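Local coordinates for protein lysyl oxidase (Pichia pastoris, PDB 1W7C) that probably oxidises primary amines, peptidyl lysine among them, as a homodimeric copper amine oxidase carrying one topaquinone per subunit, at residues Ala68-Tyr71 and Leu72-Gly76; Lys445-Leu448 and Asp449-Glu453; Ser368-Pro371 and Gly372-Cys375; Trp597-Ser600 and Asn601-Thr605; Arg613-Thr616 and Ala617-Asn621. All coordinates share one frame; numbering follows the deposited sequence. Where two conformers were deposited one is given.

Contact 1 of 5, residues Ala68-Tyr71 and Leu72-Gly76; sequences ALTY and LDEDG
A68 to L72 and L69 to D73 are i to i+4 pairs in the last turn of the alpha-helix 65-73, so this is a local helix-end contact, in the N2 domain of the copper amine oxidase. The evidence is in the backbone bonds: L72 N reaches A68 O at 2.9 Å and D73 N reaches L69 O at 2.8 Å, after which E74 leaves helical torsions and D75 takes a positive phi of 62°. That turn folds the chain back over T70, whose carbonyl oxygen ends up gripped twice. E74 N lies 2.9 Å from T70 O, and G76 N approaches the same oxygen from the opposite face of the carbonyl plane, with both donors well above that plane rather than on a lone pair. A chi1 of 171° turns the Y71 ring away from the backbone N, so that CD1 lies 3.4 Å from G76 O, which sits at the ring edge and in its plane. Beyond the ring, Y71 OH is bonded to T18 N, and K17 makes a cation-pi contact with the aromatic system. A water donates to both Y71 O and G76 O and so fastens the end of the turn. The other flank meets strand 329-344: A68 and L69 pack on Y333, while D73 OD2 forms a salt bridge with R330 NH1, docking this helix on the enzyme domain. At G76 the fit is tight, since a beta carbon modelled there would fall 2.8 Å from T70 CG2.

Contact 2 of 5, residues Lys445-Leu448 and Asp449-Glu453; sequences KFFL and DGTLE
K445 and E453 face each other as an antiparallel hydrogen-bonded pair, K445 N to E453 O at 2.9 Å and E453 N to K445 O at 2.8 Å, both donors in the carbonyl plane. They belong to the beta hairpin of strands 440-446 and 452-458, the first of which starts two residues past the topaquinone. In the next, non-hydrogen-bonded pair, F446 and L452 run side by side. In one of two deposited conformers, L452 CD1 stands over the centre of the F446 ring, 3.6 Å from the centroid and 9° off its normal, a CH-pi contact. The loop is a type I turn from F447 to G450 followed by a G1 beta bulge: G450 N donates to F447 O, F447 N donates to T451 O at 2.9 Å, and G450 has a phi of 107°, where a beta carbon would jam against the preceding carbonyl. T451 O also meets the F447 ring at its edge, 3.4 Å from CD2. The D449 carboxylate folds back onto T451: T451 OG1 donates to the syn lone pair of D449 OD1 at 2.7 Å, while T451 N makes only a weak bond to D449 OD2. Further out, F309 stacks on F446, and W307 NE1 holds F447 O. The second subunit reaches the same turn, its R275 bonding L448 O and its N659 bonding D449 OD1. K445 NZ bonds N428 and forms salt bridges with E406 and with D407 of the second subunit. These two carboxylates probably favour the charged ammonium, and their different chains make the lysine a tie between subunits.

Contact 3 of 5, residues Ser368-Pro371 and Gly372-Cys375; sequences SLVP and GYDC
V370 and D374 tie the loop into a tight reversal: D374 N donates to V370 O at 2.9 Å, and the positive phi of G372 is consistent with a type II beta turn from V370 to Y373, closed weakly by Y373 N on the same oxygen. The D374 side chain returns the grip. With CG beside the backbone N, its OD2 takes V370 N at 2.9 Å in an almost straight bond of 172°, approached on the anti side and 34° out of the carboxylate plane. OD2 also lies 3.5 Å from V370 CB. Across the loop, L369 reaches D374 CB through CD2, while its CD1 rests 3.9 Å from C375 SG, the sulfur that forms the disulfide with C400. At the end of the turn, Y373 meets W713 of the second subunit with ring planes near 45°. A leucine in place of D374 would probably leave V370 N without its side-chain acceptor and R412 of the second subunit without its charge partner. Since D374 OD1 pairs with that R412 in a salt bridge between subunits, one buried carboxylate serves loop and dimer together, and the arginine is likely to favour its ionised form.

Contact 4 of 5, residues Trp597-Ser600 and Asn601-Thr605; sequences WARS and NLFLT
R599 starts with CG wedged between the backbone N and the carbonyl carbon (chi1 58°), then runs extended to NE, which brings the face of its guanidinium up to the CZ/CE2 rim of the F603 ring. In F603, CG lies beside the backbone N (chi1 -70°), the end of the side chain coming back toward the loop, and the two side chains cross at about a right angle. Face contact comes from one partner alone: F603 CZ lies over the centre of the guanidinium, 3.7 Å from R599 CZ, yet the planes stand 65° apart, so this is no parallel stack. R599 CG meets the ring at its edge and in plane. Two other groups of the loop meet the same end of the ring, and no hydrogen bond crosses the contact. W597 O comes to the ring edge 3.3 Å from F603 CE1, and S600 OG stands 3.7 Å from F603 CZ. Polar groups here bond elsewhere: S600 OG to N543 O, and R599 NH2 to N631 OD1 and F542 O. F542 also makes a cation-pi contact with R599, and F630 meets the F603 ring edge-to-face. These bonds hold the guanidinium and probably help to limit the position of the phenyl. N649 ND2 is bonded to both W597 O and S600 O. N601 and L602 both face I545 in a classic beta bulge, at the entrance to strand 602-606. From there F603 and T605 bond through their backbones to W647 and V645 of strand 642-654, while the W597 ring packs on I341 of strand 329-344 and V491 of strand 488-498.

Contact 5 of 5, residues Arg613-Thr616 and Ala617-Asn621; sequences RSST and ALNTN
T616 OG1 works in both directions: it donates to N619 OD1 at 2.8 Å and accepts from L618 N at 3.0 Å. The first bond tilts 32° from the carbonyl plane of the N619 amide, and the second is bent, with an N-H...O angle of 136°. A chi1 of 76° puts the hydroxyl between its own backbone N and carbonyl, facing the turn that follows. There N619 N closes on T616 O at 3.2 Å, the donor lying far above the carbonyl plane. Together these bonds define a type I beta turn from T616 to N619 combined with an ST turn, in the long loop between strands 602-606 and 642-654. A valine at T616 would probably leave L618 N without its side-chain acceptor and N619 OD1 without the hydroxyl donor, so that the turn is less firmly closed. The N619 amide is also held through ND2, which is bonded to V628 O and T594 O. A water 2.7 Å from T616 O donates to it and accepts weakly from T620 N. Upstream, R613 NE donates to S615 O at 2.8 Å, in the carbonyl plane, and its NH2 forms a salt bridge with D316, holding the approach to the turn. The backbone N of T616 is buried and has no partner in the model. S615 OG, 3.8 Å from N619 ND2, is bonded instead to E339 of strand 329-344. A617 and L618 pack against W57 of strand 53-61, and T616 packs against V628.

Contact 1 is the most exposed of the five, a helix end held by backbone bonds within it and by D73 pairing with R330 outside it; the other four are buried in the enzyme domain. Contacts 2 and 3 face the second subunit, and both bring a charged side chain to it, a lysine in one and an aspartate in the other. Contacts 4 and 5 are neighbours, their centres about 16 Å apart, and touch, W597 CD1 being 3.7 Å from S614 O. Strand 329-344 backs contacts 1, 4 and 5. Contact 4 crosses its segments by packing alone, whereas contact 5 relies on a threonine hydroxyl and contact 2 on paired strands.

Contact 1 of 5, residues Ala68-Tyr71 and Leu72-Gly76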
loop_
_atom_site.group_PDB
_atom_site.type_symbol
_atom_site.label_atom_id
_atom_site.label_comp_id
_atom_site.label_asym_id
_atom_site.label_seq_id
_atom_site.Cartn_x
_atom_site.Cartn_y
_atom_site.Cartn_z
ATOM N N ALA A 68 -27.137 5.219 -22.714
ATOM C CA ALA A 68 -26.962 4.102 -21.791
ATOM C C ALA A 68 -27.721 4.357 -20.503
ATOM O O ALA A 68 -28.374 3.449 -19.985
ATOM C CB ALA A 68 -25.495 3.897 -21.492
ATOM N N LEU A 69 -27.579 5.560 -19.942
ATOM C CA LEU A 69 -28.255 5.858 -18.687
ATOM C C LEU A 69 -29.770 5.854 -18.825
ATOM O O LEU A 69 -30.467 5.379 -17.935
ATOM C CB LEU A 69 -27.771 7.195 -18.121
ATOM C CG LEU A 69 -26.326 7.168 -17.573
ATOM C CD1 LEU A 69 -26.046 8.496 -16.943
ATOM C CD2 LEU A 69 -26.077 6.079 -16.580
ATOM N N THR A 70 -30.290 6.333 -19.959
ATOM C CA THR A 70 -31.723 6.308 -20.203
ATOM C C THR A 70 -32.215 4.845 -20.204
ATOM O O THR A 70 -33.244 4.503 -19.630
ATOM C CB THR A 70 -32.059 7.041 -21.509
ATOM O OG1 THR A 70 -31.599 8.411 -21.414
ATOM C CG2 THR A 70 -33.554 7.170 -21.719
ATOM N N TYR A 71 -31.453 3.960 -20.828
ATOM C CA TYR A 71 -31.753 2.535 -20.804
ATOM C C TYR A 71 -31.695 1.933 -19.391
ATOM O O TYR A 71 -32.589 1.219 -18.973
ATOM C CB TYR A 71 -30.793 1.790 -21.748
ATOM C CG TYR A 71 -30.888 0.303 -21.634
ATOM C CD1 TYR A 71 -32.021 -0.374 -22.058
ATOM C CD2 TYR A 71 -29.842 -0.429 -21.113
ATOM C CE1 TYR A 71 -32.139 -1.731 -21.942
ATOM C CE2 TYR A 71 -29.935 -1.805 -21.003
ATOM C CZ TYR A 71 -31.087 -2.453 -21.391
ATOM O OH TYR A 71 -31.154 -3.789 -21.264
ATOM N N LEU A 72 -30.623 2.211 -18.653
ATOM C CA LEU A 72 -30.424 1.615 -17.335
ATOM C C LEU A 72 -31.395 2.109 -16.293
ATOM O O LEU A 72 -31.819 1.329 -15.441
ATOM C CB LEU A 72 -29.006 1.907 -16.823
ATOM C CG LEU A 72 -27.876 1.286 -17.653
ATOM C CD1 LEU A 72 -26.537 1.780 -17.152
ATOM C CD2 LEU A 72 -27.913 -0.232 -17.638
ATOM N N ASP A 73 -31.736 3.401 -16.370
ATOM C CA ASP A 73 -32.397 4.101 -15.272
ATOM C C ASP A 73 -33.819 4.585 -15.563
ATOM O O ASP A 73 -34.578 4.821 -14.627
ATOM C CB ASP A 73 -31.577 5.323 -14.857
ATOM C CG ASP A 73 -30.267 4.984 -14.226
ATOM O OD1 ASP A 73 -30.032 3.802 -13.807
ATOM O OD2 ASP A 73 -29.459 5.907 -14.073
ATOM N N GLU A 74 -34.139 4.774 -16.843
ATOM C CA GLU A 74 -35.381 5.449 -17.262
ATOM C C GLU A 74 -36.168 4.665 -18.322
ATOM O O GLU A 74 -36.923 5.236 -19.100
ATOM C CB GLU A 74 -35.097 6.905 -17.719
ATOM C CG GLU A 74 -34.474 7.785 -16.615
ATOM C CD GLU A 74 -34.137 9.197 -17.049
ATOM O OE1 GLU A 74 -34.552 9.616 -18.145
ATOM O OE2 GLU A 74 -33.450 9.901 -16.280
ATOM N N ASP A 75 -36.018 3.348 -18.340
ATOM C CA ASP A 75 -36.860 2.495 -19.203
ATOM C C ASP A 75 -36.648 2.833 -20.694
ATOM O O ASP A 75 -37.551 2.715 -21.496
ATOM C CB ASP A 75 -38.354 2.625 -18.851
ATOM C CG ASP A 75 -38.704 2.070 -17.465
ATOM O OD1 ASP A 75 -38.032 1.157 -16.975
ATOM O OD2 ASP A 75 -39.641 2.539 -16.789
ATOM N N GLY A 76 -35.462 3.285 -21.045
ATOM C CA GLY A 76 -35.155 3.642 -22.427
ATOM C C GLY A 76 -34.970 2.424 -23.332
ATOM O O GLY A 76 -34.871 1.276 -22.880
HETATM O O HOH W 1 -34.694 0.060 -20.262
HETATM O O HOH W 2 -34.760 1.374 -16.676
#

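Contact 2 of 5, residues Lys445-Leu448 and Asp449-Glu453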
loop_
_atom_site.group_PDB
_atom_site.type_symbol
_atom_site.label_atom_id
_atom_site.label_comp_id
_atom_site.label_asym_id
_atom_site.label_seq_id
_atom_site.Cartn_x
_atom_site.Cartn_y
_atom_site.Cartn_z
ATOM N N LYS A 445 -10.513 -4.784 -6.064
ATOM C CA LYS A 445 -10.837 -5.351 -4.762
ATOM C C LYS A 445 -11.926 -4.502 -4.112
ATOM O O LYS A 445 -11.749 -3.291 -3.908
ATOM C CB LYS A 445 -9.559 -5.335 -3.925
ATOM C CG LYS A 445 -9.767 -5.945 -2.533
ATOM C CD LYS A 445 -8.525 -5.783 -1.639
ATOM C CE LYS A 445 -7.340 -6.668 -2.091
ATOM N NZ LYS A 445 -7.581 -8.125 -2.008
ATOM N N PHE A 446 -13.049 -5.126 -3.827
ATOM C CA PHE A 446 -14.238 -4.482 -3.304
ATOM C C PHE A 446 -14.448 -4.847 -1.823
ATOM O O PHE A 446 -14.304 -6.005 -1.474
ATOM C CB PHE A 446 -15.498 -4.925 -4.084
ATOM C CG PHE A 446 -15.452 -4.597 -5.582
ATOM C CD1 PHE A 446 -14.734 -5.394 -6.466
ATOM C CD2 PHE A 446 -16.160 -3.541 -6.090
ATOM C CE1 PHE A 446 -14.718 -5.130 -7.818
ATOM C CE2 PHE A 446 -16.123 -3.257 -7.439
ATOM C CZ PHE A 446 -15.396 -4.016 -8.282
ATOM N N PHE A 447 -14.756 -3.837 -1.014
ATOM C CA PHE A 447 -14.874 -3.988 0.446
ATOM C C PHE A 447 -16.316 -3.828 0.921
ATOM O O PHE A 447 -17.159 -3.202 0.242
ATOM C CB PHE A 447 -14.016 -2.939 1.125
ATOM C CG PHE A 447 -12.514 -3.105 0.913
ATOM C CD1 PHE A 447 -11.720 -3.676 1.896
ATOM C CD2 PHE A 447 -11.910 -2.673 -0.267
ATOM C CE1 PHE A 447 -10.347 -3.774 1.719
ATOM C CE2 PHE A 447 -10.556 -2.770 -0.440
ATOM C CZ PHE A 447 -9.769 -3.330 0.565
ATOM N N LEU A 448 -16.599 -4.306 2.125
ATOM C CA LEU A 448 -17.979 -4.345 2.642
ATOM C C LEU A 448 -18.575 -2.914 2.861
ATOM O O LEU A 448 -19.804 -2.805 2.902
ATOM C CB LEU A 448 -18.038 -5.111 3.942
ATOM C CG LEU A 448 -17.853 -6.606 3.826
ATOM C CD1 LEU A 448 -17.830 -7.229 5.240
ATOM C CD2 LEU A 448 -18.949 -7.293 3.007
ATOM N N ASP A 449 -17.752 -1.891 3.052
ATOM C CA ASP A 449 -18.256 -0.570 3.362
ATOM C C ASP A 449 -18.615 0.255 2.121
ATOM O O ASP A 449 -19.153 1.357 2.276
ATOM C CB ASP A 449 -17.219 0.230 4.141
ATOM C CG ASP A 449 -15.997 0.539 3.315
ATOM O OD1 ASP A 449 -15.607 1.737 3.203
ATOM O OD2 ASP A 449 -15.431 -0.410 2.709
ATOM N N GLY A 450 -18.232 -0.211 0.924
ATOM C CA GLY A 450 -18.373 0.569 -0.288
ATOM C C GLY A 450 -17.059 1.128 -0.857
ATOM O O GLY A 450 -17.072 1.908 -1.815
ATOM N N THR A 451 -15.915 0.699 -0.293
ATOM C CA THR A 451 -14.604 1.096 -0.844
ATOM C C THR A 451 -14.203 0.137 -1.934
ATOM O O THR A 451 -14.453 -1.048 -1.806
ATOM C CB THR A 451 -13.556 1.089 0.273
ATOM O OG1 THR A 451 -13.871 2.129 1.218
ATOM C CG2 THR A 451 -12.118 1.326 -0.196
ATOM N N LEU A 452 -13.539 0.616 -2.966
ATOM C CA LEU A 452 -12.942 -0.190 -4.017
ATOM C C LEU A 452 -11.463 0.206 -4.146
ATOM O O LEU A 452 -11.142 1.379 -4.131
ATOM C CB LEU A 452 -13.663 0.110 -5.358
ATOM C CG LEU A 452 -13.049 -0.348 -6.691
ATOM C CD1 LEU A 452 -12.841 -1.857 -6.698
ATOM C CD2 LEU A 452 -13.982 0.095 -7.849
ATOM N N GLU A 453 -10.598 -0.788 -4.316
ATOM C CA GLU A 453 -9.179 -0.553 -4.534
ATOM C C GLU A 453 -8.811 -1.117 -5.910
ATOM O O GLU A 453 -9.119 -2.288 -6.198
ATOM C CB GLU A 453 -8.357 -1.263 -3.456
ATOM C CG GLU A 453 -6.854 -1.090 -3.617
ATOM C CD GLU A 453 -6.072 -2.060 -2.743
ATOM O OE1 GLU A 453 -5.477 -1.581 -1.765
ATOM O OE2 GLU A 453 -6.082 -3.308 -3.004
#

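Contact 3 of 5, residues Ser368-Pro371 and Gly372-Cys375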
loop_
_atom_site.group_PDB
_atom_site.type_symbol
_atom_site.label_atom_id
_atom_site.label_comp_id
_atom_site.label_asym_id
_atom_site.label_seq_id
_atom_site.Cartn_x
_atom_site.Cartn_y
_atom_site.Cartn_z
ATOM N N SER A 368 -4.234 -17.290 -20.874
ATOM C CA SER A 368 -5.088 -17.731 -19.763
ATOM C C SER A 368 -4.352 -17.586 -18.417
ATOM O O SER A 368 -3.112 -17.603 -18.359
ATOM C CB SER A 368 -5.482 -19.199 -19.948
ATOM O OG SER A 368 -6.267 -19.387 -21.098
ATOM N N LEU A 369 -5.141 -17.506 -17.349
ATOM C CA LEU A 369 -4.672 -17.582 -15.963
ATOM C C LEU A 369 -4.358 -19.036 -15.593
ATOM O O LEU A 369 -5.042 -19.951 -16.016
ATOM C CB LEU A 369 -5.754 -17.036 -15.022
ATOM C CG LEU A 369 -6.057 -15.568 -15.150
ATOM C CD1 LEU A 369 -7.427 -15.238 -14.592
ATOM C CD2 LEU A 369 -4.996 -14.766 -14.488
ATOM N N VAL A 370 -3.330 -19.217 -14.767
ATOM C CA VAL A 370 -2.933 -20.542 -14.238
ATOM C C VAL A 370 -3.707 -20.792 -12.962
ATOM O O VAL A 370 -3.464 -20.136 -11.948
ATOM C CB VAL A 370 -1.442 -20.599 -13.967
ATOM C CG1 VAL A 370 -1.075 -21.947 -13.396
ATOM C CG2 VAL A 370 -0.638 -20.259 -15.282
ATOM N N PRO A 371 -4.634 -21.746 -12.981
ATOM C CA PRO A 371 -5.422 -22.040 -11.786
ATOM C C PRO A 371 -4.549 -22.362 -10.572
ATOM O O PRO A 371 -3.484 -22.978 -10.705
ATOM C CB PRO A 371 -6.252 -23.295 -12.198
ATOM C CG PRO A 371 -6.376 -23.149 -13.680
ATOM C CD PRO A 371 -5.045 -22.617 -14.112
ATOM N N GLY A 372 -5.024 -21.952 -9.402
ATOM C CA GLY A 372 -4.385 -22.229 -8.130
ATOM C C GLY A 372 -3.236 -21.301 -7.804
ATOM O O GLY A 372 -2.969 -21.067 -6.623
ATOM N N TYR A 373 -2.561 -20.769 -8.824
ATOM C CA TYR A 373 -1.364 -19.974 -8.650
ATOM C C TYR A 373 -1.614 -18.504 -8.964
ATOM O O TYR A 373 -1.320 -17.614 -8.175
ATOM C CB TYR A 373 -0.242 -20.527 -9.526
ATOM C CG TYR A 373 0.300 -21.841 -8.999
ATOM C CD1 TYR A 373 -0.317 -23.043 -9.296
ATOM C CD2 TYR A 373 1.399 -21.863 -8.142
ATOM C CE1 TYR A 373 0.160 -24.225 -8.771
ATOM C CE2 TYR A 373 1.897 -23.059 -7.620
ATOM C CZ TYR A 373 1.257 -24.231 -7.938
ATOM O OH TYR A 373 1.700 -25.453 -7.497
ATOM N N ASP A 374 -2.162 -18.242 -10.138
ATOM C CA ASP A 374 -2.487 -16.876 -10.510
ATOM C C ASP A 374 -3.683 -16.327 -9.728
ATOM O O ASP A 374 -3.745 -15.113 -9.496
ATOM C CB ASP A 374 -2.753 -16.727 -12.005
ATOM C CG ASP A 374 -1.502 -16.725 -12.850
ATOM O OD1 ASP A 374 -0.392 -16.401 -12.364
ATOM O OD2 ASP A 374 -1.588 -17.058 -14.060
ATOM N N CYS A 375 -4.626 -17.195 -9.409
ATOM C CA CYS A 375 -5.784 -16.898 -8.576
ATOM C C CYS A 375 -5.923 -18.018 -7.578
ATOM O O CYS A 375 -5.533 -19.184 -7.866
ATOM C CB CYS A 375 -7.071 -16.814 -9.421
ATOM S SG CYS A 375 -7.005 -15.568 -10.741
HETATM O O HOH W 3 -1.523 -15.371 -16.445
#

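Contact 4 of 5, residues Trp597-Ser600 and Asn601-Thr605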
loop_
_atom_site.group_PDB
_atom_site.type_symbol
_atom_site.label_atom_id
_atom_site.label_comp_id
_atom_site.label_asym_id
_atom_site.label_seq_id
_atom_site.Cartn_x
_atom_site.Cartn_y
_atom_site.Cartn_z
ATOM N N TRP A 597 -1.355 12.370 -21.151
ATOM C CA TRP A 597 -1.976 12.114 -19.861
ATOM C C TRP A 597 -0.986 11.703 -18.777
ATOM O O TRP A 597 -1.346 11.726 -17.609
ATOM C CB TRP A 597 -3.011 10.960 -20.018
ATOM C CG TRP A 597 -2.429 9.719 -20.602
ATOM C CD1 TRP A 597 -2.358 9.431 -21.927
ATOM C CD2 TRP A 597 -1.660 8.747 -19.934
ATOM N NE1 TRP A 597 -1.627 8.295 -22.119
ATOM C CE2 TRP A 597 -1.188 7.852 -20.898
ATOM C CE3 TRP A 597 -1.371 8.484 -18.585
ATOM C CZ2 TRP A 597 -0.430 6.732 -20.570
ATOM C CZ3 TRP A 597 -0.637 7.343 -18.268
ATOM C CH2 TRP A 597 -0.183 6.492 -19.255
ATOM N N ALA A 598 0.249 11.343 -19.154
ATOM C CA ALA A 598 1.160 10.645 -18.232
ATOM C C ALA A 598 2.085 11.569 -17.430
ATOM O O ALA A 598 2.954 11.107 -16.733
ATOM C CB ALA A 598 1.950 9.603 -18.979
ATOM N N ARG A 599 1.808 12.868 -17.475
ATOM C CA ARG A 599 2.688 13.903 -16.966
ATOM C C ARG A 599 2.321 14.474 -15.592
ATOM O O ARG A 599 3.127 15.222 -15.035
ATOM C CB ARG A 599 2.747 15.064 -17.958
ATOM C CG ARG A 599 1.392 15.705 -18.286
ATOM C CD ARG A 599 1.488 16.715 -19.394
ATOM N NE ARG A 599 0.156 17.155 -19.856
ATOM C CZ ARG A 599 -0.529 18.128 -19.300
ATOM N NH1 ARG A 599 -0.043 18.839 -18.300
ATOM N NH2 ARG A 599 -1.702 18.441 -19.802
ATOM N N SER A 600 1.147 14.088 -15.072
ATOM C CA SER A 600 0.689 14.489 -13.747
ATOM C C SER A 600 0.063 13.274 -13.112
ATOM O O SER A 600 -0.165 12.276 -13.774
ATOM C CB SER A 600 -0.338 15.621 -13.845
ATOM O OG SER A 600 0.277 16.712 -14.524
ATOM N N ASN A 601 -0.245 13.345 -11.821
ATOM C CA ASN A 601 -0.877 12.197 -11.164
ATOM C C ASN A 601 -2.319 11.907 -11.608
ATOM O O ASN A 601 -2.731 10.759 -11.680
ATOM C CB ASN A 601 -0.844 12.336 -9.642
ATOM C CG ASN A 601 0.537 12.316 -9.052
ATOM O OD1 ASN A 601 0.882 13.218 -8.264
ATOM N ND2 ASN A 601 1.313 11.309 -9.364
ATOM N N LEU A 602 -3.082 12.981 -11.856
ATOM C CA LEU A 602 -4.473 12.832 -12.237
ATOM C C LEU A 602 -4.983 14.093 -12.935
ATOM O O LEU A 602 -4.441 15.199 -12.784
ATOM C CB LEU A 602 -5.360 12.392 -11.112
ATOM C CG LEU A 602 -6.202 13.097 -10.102
ATOM C CD1 LEU A 602 -7.193 14.057 -10.608
ATOM C CD2 LEU A 602 -6.984 12.001 -9.358
ATOM N N PHE A 603 -6.019 13.886 -13.744
ATOM C CA PHE A 603 -6.695 14.968 -14.427
ATOM C C PHE A 603 -8.188 14.826 -14.222
ATOM O O PHE A 603 -8.722 13.724 -14.165
ATOM C CB PHE A 603 -6.433 14.906 -15.935
ATOM C CG PHE A 603 -5.012 15.243 -16.326
ATOM C CD1 PHE A 603 -4.037 14.247 -16.367
ATOM C CD2 PHE A 603 -4.650 16.521 -16.611
ATOM C CE1 PHE A 603 -2.727 14.579 -16.691
ATOM C CE2 PHE A 603 -3.358 16.845 -16.957
ATOM C CZ PHE A 603 -2.377 15.879 -16.970
ATOM N N LEU A 604 -8.863 15.965 -14.093
ATOM C CA LEU A 604 -10.344 16.006 -14.020
ATOM C C LEU A 604 -10.886 16.686 -15.248
ATOM O O LEU A 604 -10.425 17.799 -15.581
ATOM C CB LEU A 604 -10.746 16.814 -12.782
ATOM C CG LEU A 604 -10.260 16.237 -11.450
ATOM C CD1 LEU A 604 -10.565 17.210 -10.317
ATOM C CD2 LEU A 604 -10.863 14.897 -11.126
ATOM N N THR A 605 -11.813 16.047 -15.958
ATOM C CA THR A 605 -12.414 16.648 -17.129
ATOM C C THR A 605 -13.918 16.533 -17.109
ATOM O O THR A 605 -14.502 15.709 -16.387
ATOM C CB THR A 605 -11.904 16.019 -18.423
ATOM O OG1 THR A 605 -12.349 14.649 -18.483
ATOM C CG2 THR A 605 -10.357 16.049 -18.513
#

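Contact 5 of 5, residues Arg613-Thr616 and Ala617-Asn621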
loop_
_atom_site.group_PDB
_atom_site.type_symbol
_atom_site.label_atom_id
_atom_site.label_comp_id
_atom_site.label_asym_id
_atom_site.label_seq_id
_atom_site.Cartn_x
_atom_site.Cartn_y
_atom_site.Cartn_z
ATOM N N ARG A 613 -11.692 7.960 -24.658
ATOM C CA ARG A 613 -10.458 7.236 -24.320
ATOM C C ARG A 613 -9.251 8.174 -24.415
ATOM O O ARG A 613 -9.206 9.054 -25.264
ATOM C CB ARG A 613 -10.277 6.032 -25.254
ATOM C CG ARG A 613 -10.274 6.375 -26.750
ATOM C CD ARG A 613 -10.397 5.115 -27.623
ATOM N NE ARG A 613 -9.345 4.169 -27.294
ATOM C CZ ARG A 613 -9.372 2.886 -27.516
ATOM N NH1 ARG A 613 -10.389 2.376 -28.192
ATOM N NH2 ARG A 613 -8.379 2.133 -27.091
ATOM N N SER A 614 -8.278 7.961 -23.518
ATOM C CA SER A 614 -7.131 8.843 -23.411
ATOM C C SER A 614 -5.968 8.477 -24.342
ATOM O O SER A 614 -5.032 9.256 -24.448
ATOM C CB SER A 614 -6.656 8.875 -21.981
ATOM O OG SER A 614 -6.398 7.559 -21.553
ATOM N N SER A 615 -5.993 7.266 -24.902
ATOM C CA SER A 615 -5.054 6.806 -25.909
ATOM C C SER A 615 -5.799 5.895 -26.839
ATOM O O SER A 615 -6.989 5.606 -26.596
ATOM C CB SER A 615 -3.882 6.061 -25.257
ATOM O OG SER A 615 -2.865 5.792 -26.214
ATOM N N THR A 616 -5.142 5.455 -27.899
ATOM C CA THR A 616 -5.700 4.459 -28.828
ATOM C C THR A 616 -4.611 3.502 -29.224
ATOM O O THR A 616 -3.431 3.813 -29.069
ATOM C CB THR A 616 -6.262 5.137 -30.125
ATOM O OG1 THR A 616 -5.191 5.513 -30.983
ATOM C CG2 THR A 616 -7.115 6.345 -29.835
ATOM N N ALA A 617 -4.986 2.390 -29.825
ATOM C CA ALA A 617 -4.026 1.430 -30.355
ATOM C C ALA A 617 -3.258 2.007 -31.555
ATOM O O ALA A 617 -2.277 1.428 -31.969
ATOM C CB ALA A 617 -4.727 0.142 -30.786
ATOM N N LEU A 618 -3.775 3.110 -32.094
ATOM C CA LEU A 618 -3.263 3.775 -33.263
ATOM C C LEU A 618 -2.403 4.989 -32.915
ATOM O O LEU A 618 -1.904 5.666 -33.815
ATOM C CB LEU A 618 -4.443 4.175 -34.176
ATOM C CG LEU A 618 -5.297 2.995 -34.663
ATOM C CD1 LEU A 618 -6.431 3.506 -35.540
ATOM C CD2 LEU A 618 -4.416 1.962 -35.400
ATOM N N ASN A 619 -2.180 5.244 -31.620
ATOM C CA ASN A 619 -1.419 6.424 -31.217
ATOM C C ASN A 619 0.095 6.334 -31.400
ATOM O O ASN A 619 0.735 7.311 -31.765
ATOM C CB ASN A 619 -1.673 6.787 -29.733
ATOM C CG ASN A 619 -2.721 7.853 -29.566
ATOM O OD1 ASN A 619 -3.740 7.832 -30.278
ATOM N ND2 ASN A 619 -2.564 8.712 -28.561
ATOM N N THR A 620 0.685 5.169 -31.111
ATOM C CA THR A 620 2.106 5.134 -30.756
ATOM C C THR A 620 3.069 5.670 -31.812
ATOM O O THR A 620 4.022 6.373 -31.470
ATOM C CB THR A 620 2.513 3.733 -30.289
ATOM O OG1 THR A 620 3.809 3.744 -29.684
ATOM C CG2 THR A 620 2.596 2.705 -31.404
ATOM N N ASN A 621 2.819 5.366 -33.100
ATOM C CA ASN A 621 3.698 5.866 -34.188
ATOM C C ASN A 621 3.322 7.228 -34.737
ATOM O O ASN A 621 4.063 7.800 -35.540
ATOM C CB ASN A 621 3.780 4.838 -35.308
ATOM C CG ASN A 621 4.295 3.501 -34.835
ATOM O OD1 ASN A 621 5.348 3.431 -34.178
ATOM N ND2 ASN A 621 3.562 2.433 -35.136
HETATM O O HOH W 4 -0.774 3.344 -29.311
#